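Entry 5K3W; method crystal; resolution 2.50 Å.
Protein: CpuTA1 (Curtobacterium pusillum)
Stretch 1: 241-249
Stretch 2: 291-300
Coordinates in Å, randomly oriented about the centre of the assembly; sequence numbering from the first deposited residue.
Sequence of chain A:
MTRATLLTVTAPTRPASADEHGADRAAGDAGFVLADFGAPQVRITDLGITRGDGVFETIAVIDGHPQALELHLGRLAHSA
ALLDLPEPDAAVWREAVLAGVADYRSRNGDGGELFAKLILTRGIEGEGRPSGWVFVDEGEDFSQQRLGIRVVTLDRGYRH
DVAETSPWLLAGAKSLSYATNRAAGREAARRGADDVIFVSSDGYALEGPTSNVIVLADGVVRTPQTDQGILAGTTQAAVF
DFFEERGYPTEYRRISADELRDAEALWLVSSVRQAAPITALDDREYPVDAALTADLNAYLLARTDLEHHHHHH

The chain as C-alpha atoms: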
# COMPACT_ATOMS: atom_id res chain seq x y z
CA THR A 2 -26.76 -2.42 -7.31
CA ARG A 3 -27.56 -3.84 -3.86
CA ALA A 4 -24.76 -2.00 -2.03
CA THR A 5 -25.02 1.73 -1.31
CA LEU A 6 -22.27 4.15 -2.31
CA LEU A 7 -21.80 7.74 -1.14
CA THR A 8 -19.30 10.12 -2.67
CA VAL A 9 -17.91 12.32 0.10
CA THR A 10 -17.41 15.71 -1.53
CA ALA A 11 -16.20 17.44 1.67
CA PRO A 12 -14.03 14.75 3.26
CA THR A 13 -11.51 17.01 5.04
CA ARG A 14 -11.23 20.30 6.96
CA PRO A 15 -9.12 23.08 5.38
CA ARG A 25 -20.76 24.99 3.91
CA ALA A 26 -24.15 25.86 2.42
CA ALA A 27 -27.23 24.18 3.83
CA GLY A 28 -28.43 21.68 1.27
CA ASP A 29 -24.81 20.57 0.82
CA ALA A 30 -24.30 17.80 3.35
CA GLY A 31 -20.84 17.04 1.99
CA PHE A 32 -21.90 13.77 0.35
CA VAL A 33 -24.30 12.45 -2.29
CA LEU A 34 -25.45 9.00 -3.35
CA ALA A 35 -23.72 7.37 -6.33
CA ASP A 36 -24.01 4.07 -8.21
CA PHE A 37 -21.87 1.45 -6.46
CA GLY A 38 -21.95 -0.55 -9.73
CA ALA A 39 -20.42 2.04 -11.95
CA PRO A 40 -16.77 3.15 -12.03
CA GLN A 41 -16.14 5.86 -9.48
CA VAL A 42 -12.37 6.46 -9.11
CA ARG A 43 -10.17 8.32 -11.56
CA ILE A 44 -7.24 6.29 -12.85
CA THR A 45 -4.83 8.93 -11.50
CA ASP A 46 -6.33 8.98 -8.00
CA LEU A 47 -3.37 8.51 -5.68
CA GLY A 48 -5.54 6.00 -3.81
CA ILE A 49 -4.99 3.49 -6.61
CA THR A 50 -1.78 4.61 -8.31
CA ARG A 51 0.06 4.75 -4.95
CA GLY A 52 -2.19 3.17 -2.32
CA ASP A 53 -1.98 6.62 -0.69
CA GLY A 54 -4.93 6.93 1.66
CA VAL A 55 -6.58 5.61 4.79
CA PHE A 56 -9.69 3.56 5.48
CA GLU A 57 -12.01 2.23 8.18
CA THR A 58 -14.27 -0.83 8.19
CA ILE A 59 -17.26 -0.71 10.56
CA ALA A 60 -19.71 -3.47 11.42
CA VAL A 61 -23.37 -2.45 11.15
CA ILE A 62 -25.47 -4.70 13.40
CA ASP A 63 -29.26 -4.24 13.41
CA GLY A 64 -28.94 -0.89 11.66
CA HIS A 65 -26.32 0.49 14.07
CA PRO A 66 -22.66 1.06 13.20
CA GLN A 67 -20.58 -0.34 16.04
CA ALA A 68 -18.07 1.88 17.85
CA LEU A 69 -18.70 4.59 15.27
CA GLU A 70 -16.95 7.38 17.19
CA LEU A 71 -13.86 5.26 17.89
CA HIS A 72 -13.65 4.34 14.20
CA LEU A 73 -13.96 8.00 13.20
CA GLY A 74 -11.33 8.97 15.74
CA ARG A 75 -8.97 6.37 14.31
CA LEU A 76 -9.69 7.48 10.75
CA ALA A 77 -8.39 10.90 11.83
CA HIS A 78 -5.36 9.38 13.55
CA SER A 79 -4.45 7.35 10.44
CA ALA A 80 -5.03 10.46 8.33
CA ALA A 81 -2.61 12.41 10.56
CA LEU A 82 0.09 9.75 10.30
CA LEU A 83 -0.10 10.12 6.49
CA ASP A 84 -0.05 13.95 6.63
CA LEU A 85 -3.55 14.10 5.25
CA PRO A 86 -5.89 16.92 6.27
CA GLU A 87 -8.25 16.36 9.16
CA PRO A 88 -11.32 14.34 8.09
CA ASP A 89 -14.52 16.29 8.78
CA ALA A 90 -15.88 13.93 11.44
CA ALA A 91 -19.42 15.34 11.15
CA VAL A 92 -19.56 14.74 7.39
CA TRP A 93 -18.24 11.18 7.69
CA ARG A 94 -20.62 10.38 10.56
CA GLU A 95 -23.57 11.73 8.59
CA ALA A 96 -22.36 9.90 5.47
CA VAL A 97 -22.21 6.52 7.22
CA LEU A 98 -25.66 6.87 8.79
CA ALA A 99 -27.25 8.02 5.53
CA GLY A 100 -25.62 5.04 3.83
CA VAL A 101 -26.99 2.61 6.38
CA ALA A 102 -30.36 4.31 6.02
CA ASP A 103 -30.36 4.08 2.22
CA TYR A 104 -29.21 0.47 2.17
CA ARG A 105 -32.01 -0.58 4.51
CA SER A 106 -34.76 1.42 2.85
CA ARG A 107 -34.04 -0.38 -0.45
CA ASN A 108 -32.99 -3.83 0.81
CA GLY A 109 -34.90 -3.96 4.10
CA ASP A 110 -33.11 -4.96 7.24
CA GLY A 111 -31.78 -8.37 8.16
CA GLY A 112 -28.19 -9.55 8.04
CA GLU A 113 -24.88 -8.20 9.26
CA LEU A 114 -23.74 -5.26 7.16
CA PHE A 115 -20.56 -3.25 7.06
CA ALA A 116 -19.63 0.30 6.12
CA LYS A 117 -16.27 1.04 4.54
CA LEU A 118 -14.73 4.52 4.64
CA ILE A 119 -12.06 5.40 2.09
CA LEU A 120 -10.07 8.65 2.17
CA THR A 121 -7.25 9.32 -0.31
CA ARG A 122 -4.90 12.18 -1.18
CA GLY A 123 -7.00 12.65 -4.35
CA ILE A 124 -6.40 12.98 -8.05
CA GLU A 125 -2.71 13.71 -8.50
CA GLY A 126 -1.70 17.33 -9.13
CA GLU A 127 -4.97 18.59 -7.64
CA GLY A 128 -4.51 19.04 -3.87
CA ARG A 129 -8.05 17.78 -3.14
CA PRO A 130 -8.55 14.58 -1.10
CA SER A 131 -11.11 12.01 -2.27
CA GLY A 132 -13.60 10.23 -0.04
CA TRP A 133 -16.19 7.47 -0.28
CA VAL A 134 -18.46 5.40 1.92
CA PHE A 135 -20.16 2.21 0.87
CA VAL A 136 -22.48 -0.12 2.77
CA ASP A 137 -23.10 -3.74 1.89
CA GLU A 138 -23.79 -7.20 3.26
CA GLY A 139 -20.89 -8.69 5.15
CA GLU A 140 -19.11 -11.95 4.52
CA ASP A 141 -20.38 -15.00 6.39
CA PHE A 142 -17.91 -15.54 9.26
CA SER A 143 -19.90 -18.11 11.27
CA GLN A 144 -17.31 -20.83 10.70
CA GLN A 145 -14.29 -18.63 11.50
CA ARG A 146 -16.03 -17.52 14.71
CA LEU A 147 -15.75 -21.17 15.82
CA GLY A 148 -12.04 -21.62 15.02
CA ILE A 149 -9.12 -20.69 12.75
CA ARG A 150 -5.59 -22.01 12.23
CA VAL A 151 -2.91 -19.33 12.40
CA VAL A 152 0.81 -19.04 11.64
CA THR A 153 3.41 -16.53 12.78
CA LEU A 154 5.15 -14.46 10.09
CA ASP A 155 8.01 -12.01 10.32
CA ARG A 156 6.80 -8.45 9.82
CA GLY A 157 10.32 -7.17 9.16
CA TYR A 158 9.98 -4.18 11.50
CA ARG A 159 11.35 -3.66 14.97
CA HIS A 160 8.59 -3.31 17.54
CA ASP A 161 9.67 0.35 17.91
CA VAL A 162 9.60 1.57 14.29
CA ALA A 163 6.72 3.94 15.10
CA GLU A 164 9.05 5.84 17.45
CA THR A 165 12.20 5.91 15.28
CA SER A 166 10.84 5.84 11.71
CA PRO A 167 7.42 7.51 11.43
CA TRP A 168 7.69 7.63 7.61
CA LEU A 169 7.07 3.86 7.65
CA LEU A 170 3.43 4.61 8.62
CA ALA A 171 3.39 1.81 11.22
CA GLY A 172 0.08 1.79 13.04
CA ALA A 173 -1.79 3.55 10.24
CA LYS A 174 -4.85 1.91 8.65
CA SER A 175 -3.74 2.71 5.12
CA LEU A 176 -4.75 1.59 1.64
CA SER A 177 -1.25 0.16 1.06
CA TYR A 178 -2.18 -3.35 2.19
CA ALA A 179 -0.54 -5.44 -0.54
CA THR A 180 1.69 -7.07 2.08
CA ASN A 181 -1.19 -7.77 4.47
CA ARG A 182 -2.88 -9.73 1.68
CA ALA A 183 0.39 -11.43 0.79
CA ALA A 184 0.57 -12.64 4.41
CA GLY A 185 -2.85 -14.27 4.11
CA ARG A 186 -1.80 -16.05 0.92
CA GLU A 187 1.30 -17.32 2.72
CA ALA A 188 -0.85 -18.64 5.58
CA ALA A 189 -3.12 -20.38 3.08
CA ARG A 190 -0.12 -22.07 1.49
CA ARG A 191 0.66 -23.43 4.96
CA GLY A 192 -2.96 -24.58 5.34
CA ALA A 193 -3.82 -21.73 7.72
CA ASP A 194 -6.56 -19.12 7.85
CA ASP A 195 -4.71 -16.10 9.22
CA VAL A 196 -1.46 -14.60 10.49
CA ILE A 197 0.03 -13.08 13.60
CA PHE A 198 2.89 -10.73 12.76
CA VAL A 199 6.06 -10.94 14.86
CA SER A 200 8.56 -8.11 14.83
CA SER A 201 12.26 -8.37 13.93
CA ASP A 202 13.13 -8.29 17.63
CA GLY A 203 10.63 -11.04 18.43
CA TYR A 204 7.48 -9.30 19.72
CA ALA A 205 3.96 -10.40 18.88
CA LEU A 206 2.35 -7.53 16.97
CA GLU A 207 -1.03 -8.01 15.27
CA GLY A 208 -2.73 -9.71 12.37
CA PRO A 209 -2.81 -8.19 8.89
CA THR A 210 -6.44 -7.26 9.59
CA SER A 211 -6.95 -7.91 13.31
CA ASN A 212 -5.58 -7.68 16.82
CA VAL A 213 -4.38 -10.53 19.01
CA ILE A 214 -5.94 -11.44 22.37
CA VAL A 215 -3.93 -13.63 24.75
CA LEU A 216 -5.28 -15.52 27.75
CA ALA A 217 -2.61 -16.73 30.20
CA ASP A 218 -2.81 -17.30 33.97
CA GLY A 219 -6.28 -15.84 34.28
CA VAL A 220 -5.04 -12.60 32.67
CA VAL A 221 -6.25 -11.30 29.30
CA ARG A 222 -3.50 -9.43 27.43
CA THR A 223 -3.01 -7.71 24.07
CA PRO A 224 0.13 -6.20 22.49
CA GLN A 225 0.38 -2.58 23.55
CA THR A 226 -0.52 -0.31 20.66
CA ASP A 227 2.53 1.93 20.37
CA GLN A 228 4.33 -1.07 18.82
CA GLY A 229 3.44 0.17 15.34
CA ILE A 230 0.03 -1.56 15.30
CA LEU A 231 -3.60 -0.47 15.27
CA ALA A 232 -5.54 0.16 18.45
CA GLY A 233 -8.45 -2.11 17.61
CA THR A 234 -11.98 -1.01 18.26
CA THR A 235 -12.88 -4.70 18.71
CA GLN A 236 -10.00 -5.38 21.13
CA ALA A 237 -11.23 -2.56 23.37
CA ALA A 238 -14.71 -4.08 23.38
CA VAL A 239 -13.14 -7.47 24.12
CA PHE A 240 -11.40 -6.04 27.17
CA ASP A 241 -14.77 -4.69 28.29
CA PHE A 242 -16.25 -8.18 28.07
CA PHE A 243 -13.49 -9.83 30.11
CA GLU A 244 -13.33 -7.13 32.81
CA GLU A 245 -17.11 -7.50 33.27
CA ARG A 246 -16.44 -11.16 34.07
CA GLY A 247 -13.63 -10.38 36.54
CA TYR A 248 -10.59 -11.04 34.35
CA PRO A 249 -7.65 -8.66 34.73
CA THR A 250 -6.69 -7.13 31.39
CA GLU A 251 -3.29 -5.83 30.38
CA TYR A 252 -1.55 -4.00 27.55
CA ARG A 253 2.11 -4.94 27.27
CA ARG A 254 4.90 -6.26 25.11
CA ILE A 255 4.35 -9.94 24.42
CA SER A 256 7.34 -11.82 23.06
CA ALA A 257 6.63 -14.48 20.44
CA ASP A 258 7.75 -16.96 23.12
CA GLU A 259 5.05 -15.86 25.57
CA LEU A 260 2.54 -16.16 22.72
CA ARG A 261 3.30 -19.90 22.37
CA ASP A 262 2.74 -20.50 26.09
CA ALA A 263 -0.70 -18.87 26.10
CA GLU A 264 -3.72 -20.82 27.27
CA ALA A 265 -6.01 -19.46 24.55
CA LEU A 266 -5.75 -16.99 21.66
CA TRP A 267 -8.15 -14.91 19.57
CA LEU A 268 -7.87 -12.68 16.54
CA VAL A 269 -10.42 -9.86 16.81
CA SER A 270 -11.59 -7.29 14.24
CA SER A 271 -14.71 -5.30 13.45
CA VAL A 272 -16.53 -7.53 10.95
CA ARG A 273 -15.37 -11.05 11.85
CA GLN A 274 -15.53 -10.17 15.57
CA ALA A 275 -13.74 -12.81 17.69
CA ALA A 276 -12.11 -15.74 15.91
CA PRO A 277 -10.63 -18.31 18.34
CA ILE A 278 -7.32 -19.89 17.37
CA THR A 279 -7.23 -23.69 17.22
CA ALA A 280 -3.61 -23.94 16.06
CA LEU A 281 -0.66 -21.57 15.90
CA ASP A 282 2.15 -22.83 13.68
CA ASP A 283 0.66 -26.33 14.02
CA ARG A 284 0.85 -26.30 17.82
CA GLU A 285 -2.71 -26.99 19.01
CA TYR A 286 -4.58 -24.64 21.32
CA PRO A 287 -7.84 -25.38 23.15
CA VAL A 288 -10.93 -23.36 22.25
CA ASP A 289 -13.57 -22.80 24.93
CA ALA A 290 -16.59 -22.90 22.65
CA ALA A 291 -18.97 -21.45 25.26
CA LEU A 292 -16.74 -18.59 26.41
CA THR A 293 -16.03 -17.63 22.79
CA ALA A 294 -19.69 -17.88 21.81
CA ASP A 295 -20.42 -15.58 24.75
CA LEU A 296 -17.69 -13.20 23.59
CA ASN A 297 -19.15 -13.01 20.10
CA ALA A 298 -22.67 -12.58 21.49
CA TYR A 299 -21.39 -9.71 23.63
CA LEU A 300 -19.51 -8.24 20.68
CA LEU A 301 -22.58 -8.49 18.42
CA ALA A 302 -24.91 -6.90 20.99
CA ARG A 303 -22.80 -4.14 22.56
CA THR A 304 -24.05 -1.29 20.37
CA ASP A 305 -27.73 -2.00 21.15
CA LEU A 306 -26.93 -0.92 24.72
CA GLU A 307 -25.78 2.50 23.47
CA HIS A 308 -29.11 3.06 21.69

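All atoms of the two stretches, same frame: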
# COMPACT_ATOMS: atom_id res chain seq x y z
N ASP A 241 -13.58 -4.99 27.51
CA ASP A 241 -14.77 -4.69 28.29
C ASP A 241 -15.47 -5.98 28.70
O ASP A 241 -15.88 -6.14 29.85
CB ASP A 241 -15.71 -3.77 27.52
CG ASP A 241 -15.19 -2.35 27.47
OD1 ASP A 241 -15.74 -1.53 26.68
OD2 ASP A 241 -14.24 -2.04 28.22
N PHE A 242 -15.60 -6.92 27.76
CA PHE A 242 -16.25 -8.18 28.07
C PHE A 242 -15.55 -8.89 29.22
O PHE A 242 -16.19 -9.28 30.20
CB PHE A 242 -16.29 -9.06 26.82
CG PHE A 242 -16.68 -10.49 27.08
CD1 PHE A 242 -18.00 -10.89 26.99
CD2 PHE A 242 -15.72 -11.44 27.41
CE1 PHE A 242 -18.36 -12.21 27.23
CE2 PHE A 242 -16.07 -12.75 27.64
CZ PHE A 242 -17.40 -13.13 27.56
N PHE A 243 -14.22 -9.04 29.13
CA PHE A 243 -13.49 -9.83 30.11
C PHE A 243 -13.45 -9.14 31.48
O PHE A 243 -13.55 -9.81 32.51
CB PHE A 243 -12.08 -10.14 29.61
CG PHE A 243 -12.03 -11.31 28.66
CD1 PHE A 243 -12.28 -12.60 29.11
CD2 PHE A 243 -11.71 -11.12 27.32
CE1 PHE A 243 -12.22 -13.68 28.25
CE2 PHE A 243 -11.65 -12.20 26.44
CZ PHE A 243 -11.91 -13.48 26.91
N GLU A 244 -13.28 -7.82 31.52
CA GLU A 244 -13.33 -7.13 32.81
C GLU A 244 -14.68 -7.35 33.49
O GLU A 244 -14.74 -7.61 34.70
CB GLU A 244 -13.06 -5.65 32.62
CG GLU A 244 -11.58 -5.34 32.39
CD GLU A 244 -11.37 -4.03 31.66
OE1 GLU A 244 -10.41 -3.94 30.86
OE2 GLU A 244 -12.16 -3.08 31.88
N GLU A 245 -15.77 -7.27 32.72
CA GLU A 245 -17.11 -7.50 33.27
C GLU A 245 -17.22 -8.86 33.93
O GLU A 245 -18.04 -9.04 34.83
CB GLU A 245 -18.16 -7.37 32.17
CG GLU A 245 -19.12 -6.23 32.35
CD GLU A 245 -20.25 -6.28 31.33
OE1 GLU A 245 -20.37 -7.31 30.63
OE2 GLU A 245 -21.01 -5.29 31.24
N ARG A 246 -16.44 -9.84 33.47
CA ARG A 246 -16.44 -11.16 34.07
C ARG A 246 -15.27 -11.37 35.03
O ARG A 246 -14.91 -12.52 35.31
CB ARG A 246 -16.43 -12.23 32.99
CG ARG A 246 -17.80 -12.54 32.43
CD ARG A 246 -17.64 -13.19 31.08
NE ARG A 246 -18.87 -13.74 30.54
CZ ARG A 246 -19.05 -15.03 30.27
NH1 ARG A 246 -18.07 -15.90 30.52
NH2 ARG A 246 -20.20 -15.46 29.76
N GLY A 247 -14.66 -10.29 35.52
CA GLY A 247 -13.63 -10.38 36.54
C GLY A 247 -12.23 -10.74 36.08
O GLY A 247 -11.35 -10.94 36.94
N TYR A 248 -11.96 -10.83 34.78
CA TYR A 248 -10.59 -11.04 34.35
C TYR A 248 -9.79 -9.74 34.45
O TYR A 248 -10.28 -8.68 34.04
CB TYR A 248 -10.53 -11.52 32.91
CG TYR A 248 -11.15 -12.87 32.67
CD1 TYR A 248 -12.53 -13.03 32.60
CD2 TYR A 248 -10.34 -13.99 32.45
CE1 TYR A 248 -13.09 -14.26 32.35
CE2 TYR A 248 -10.90 -15.22 32.20
CZ TYR A 248 -12.27 -15.36 32.15
OH TYR A 248 -12.82 -16.59 31.90
N PRO A 249 -8.57 -9.78 34.96
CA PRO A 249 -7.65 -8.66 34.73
C PRO A 249 -7.23 -8.60 33.27
O PRO A 249 -7.00 -9.62 32.62
CB PRO A 249 -6.45 -8.98 35.64
CG PRO A 249 -6.88 -10.16 36.48
CD PRO A 249 -7.96 -10.87 35.74
N ALA A 291 -17.95 -22.25 24.59
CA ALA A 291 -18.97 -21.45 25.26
C ALA A 291 -18.48 -20.04 25.54
O ALA A 291 -19.19 -19.06 25.26
CB ALA A 291 -19.42 -22.13 26.56
N LEU A 292 -17.28 -19.92 26.10
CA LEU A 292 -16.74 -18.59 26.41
C LEU A 292 -16.60 -17.76 25.14
O LEU A 292 -16.89 -16.55 25.14
CB LEU A 292 -15.40 -18.74 27.12
CG LEU A 292 -14.60 -17.47 27.39
CD1 LEU A 292 -15.17 -16.69 28.58
CD2 LEU A 292 -13.11 -17.78 27.58
N THR A 293 -16.18 -18.38 24.03
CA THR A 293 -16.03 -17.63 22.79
C THR A 293 -17.38 -17.27 22.19
O THR A 293 -17.57 -16.15 21.69
CB THR A 293 -15.19 -18.44 21.80
OG1 THR A 293 -13.86 -18.61 22.33
CG2 THR A 293 -15.11 -17.74 20.46
N ALA A 294 -18.34 -18.20 22.24
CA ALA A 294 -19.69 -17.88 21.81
C ALA A 294 -20.27 -16.73 22.64
O ALA A 294 -20.98 -15.87 22.11
CB ALA A 294 -20.59 -19.12 21.92
N ASP A 295 -19.97 -16.70 23.94
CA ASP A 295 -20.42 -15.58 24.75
C ASP A 295 -19.71 -14.30 24.35
O ASP A 295 -20.32 -13.22 24.33
CB ASP A 295 -20.17 -15.87 26.24
CG ASP A 295 -21.08 -16.97 26.79
OD1 ASP A 295 -21.95 -17.46 26.03
OD2 ASP A 295 -20.92 -17.33 27.98
N LEU A 296 -18.42 -14.38 24.04
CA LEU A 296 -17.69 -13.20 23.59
C LEU A 296 -18.32 -12.63 22.33
O LEU A 296 -18.60 -11.42 22.25
CB LEU A 296 -16.23 -13.58 23.35
CG LEU A 296 -15.31 -12.46 22.91
CD1 LEU A 296 -15.24 -11.37 23.96
CD2 LEU A 296 -13.94 -13.05 22.63
N ASN A 297 -18.57 -13.48 21.35
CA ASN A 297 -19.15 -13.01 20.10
C ASN A 297 -20.56 -12.47 20.31
O ASN A 297 -20.93 -11.45 19.71
CB ASN A 297 -19.11 -14.14 19.08
CG ASN A 297 -17.75 -14.25 18.42
OD1 ASN A 297 -17.11 -13.23 18.17
ND2 ASN A 297 -17.29 -15.47 18.17
N ALA A 298 -21.34 -13.11 21.18
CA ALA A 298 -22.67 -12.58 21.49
C ALA A 298 -22.57 -11.22 22.16
O ALA A 298 -23.34 -10.30 21.82
CB ALA A 298 -23.44 -13.58 22.36
N TYR A 299 -21.63 -11.04 23.08
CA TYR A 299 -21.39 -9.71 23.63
C TYR A 299 -20.98 -8.74 22.54
O TYR A 299 -21.52 -7.64 22.44
CB TYR A 299 -20.32 -9.75 24.72
CG TYR A 299 -19.96 -8.36 25.22
CD1 TYR A 299 -20.64 -7.78 26.28
CD2 TYR A 299 -18.92 -7.64 24.64
CE1 TYR A 299 -20.31 -6.52 26.74
CE2 TYR A 299 -18.59 -6.37 25.09
CZ TYR A 299 -19.29 -5.82 26.14
OH TYR A 299 -18.95 -4.55 26.61
N LEU A 300 -20.01 -9.14 21.71
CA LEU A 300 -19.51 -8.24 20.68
C LEU A 300 -20.62 -7.85 19.70
O LEU A 300 -20.67 -6.70 19.24
CB LEU A 300 -18.34 -8.89 19.93
CG LEU A 300 -17.05 -9.10 20.72
CD1 LEU A 300 -16.10 -9.99 19.92
CD2 LEU A 300 -16.40 -7.76 21.03
O HOH W 1 -18.02 -2.50 24.98

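How do the two backbones approach each other? Stretch 1 brings the last turn of a helix and the loop that follows it; stretch 2 is helical throughout, its i to i+4 hydrogen bonds running unbroken from Asp-295 N to Ala-291 O through to Leu-300 N to Leu-296 O. The helix axes pass 10.7 Å apart at closest approach, and their N-to-C directions diverge by 120°, so the helices cross steeply instead of lying side by side. The nearest pair of alpha carbons, Phe-242 CA and Leu-296 CA, are 6.9 Å apart. No backbone hydrogen bond joins the stretches; side chains do the work, and together the two stretches bury 498 Å².

What fills the space between the helices? Phe-242, whose CA-to-CB bond points toward the other stretch, fits as a knob into a hole formed by Leu-292, Asp-295, Leu-296 and Tyr-299. Leu-292, Asp-295 or Leu-296, and Tyr-299 follow at intervals of three or four residues, so the helical repeat brings them to the same side of stretch 2. Leu-296 CD1 lies over one face of the phenyl ring, 3.5 Å from Phe-242 CD2, while Leu-292 CD1 sits at the ring edge, 4.1 Å from Phe-242 CE2. Both leucines start sideways from the contact, but their t, p rotamers bring the ends of their side chains nearer. Phe-243 adds a second aromatic surface: its CE1 atom is 4.2 Å from Leu-292 CD1, which thus touches both phenyl rings.

How do the aromatic rings use their faces? Phe-242 and Tyr-299 form an offset edge-to-face pair, with the edge of Phe-242 directed toward the face of Tyr-299, ring centroids 5.6 Å apart and planes inclined at 63°. Such an arrangement sets the slightly positive hydrogens of one ring against the electron-rich face of the other. Two CH-pi contacts extend this chemistry. Leu-296 CD1 stands 3.8 Å from the centroid of the Phe-242 ring, and Phe-242 CB stands 4.0 Å from the centroid of the Tyr-299 ring. Phe-242 therefore offers its own ring face to a methyl group while its CB covers a face of the tyrosine.

Where does polar chemistry enter? Beyond the helical part of stretch 1, Arg-246 reaches across to form a salt bridge, its NH2 donating a hydrogen bond to Asp-295 OD2 at 2.7 Å. The carboxylate oxygen lies at the edge of the guanidinium, near its plane, where the N-H groups point. The same arginine also has an apolar neighbour, with NH1 3.6 Å from Leu-292 CD1. At Tyr-299, a water molecule links the stretches: it donates to Asp-241 OD1 at 3.0 Å from its oxygen and is hydrogen-bonded to Tyr-299 OH at 2.8 Å. Charge pairing and a water bridge thus accompany the packing around Phe-242, and both polar links involve exposed residues of stretch 1.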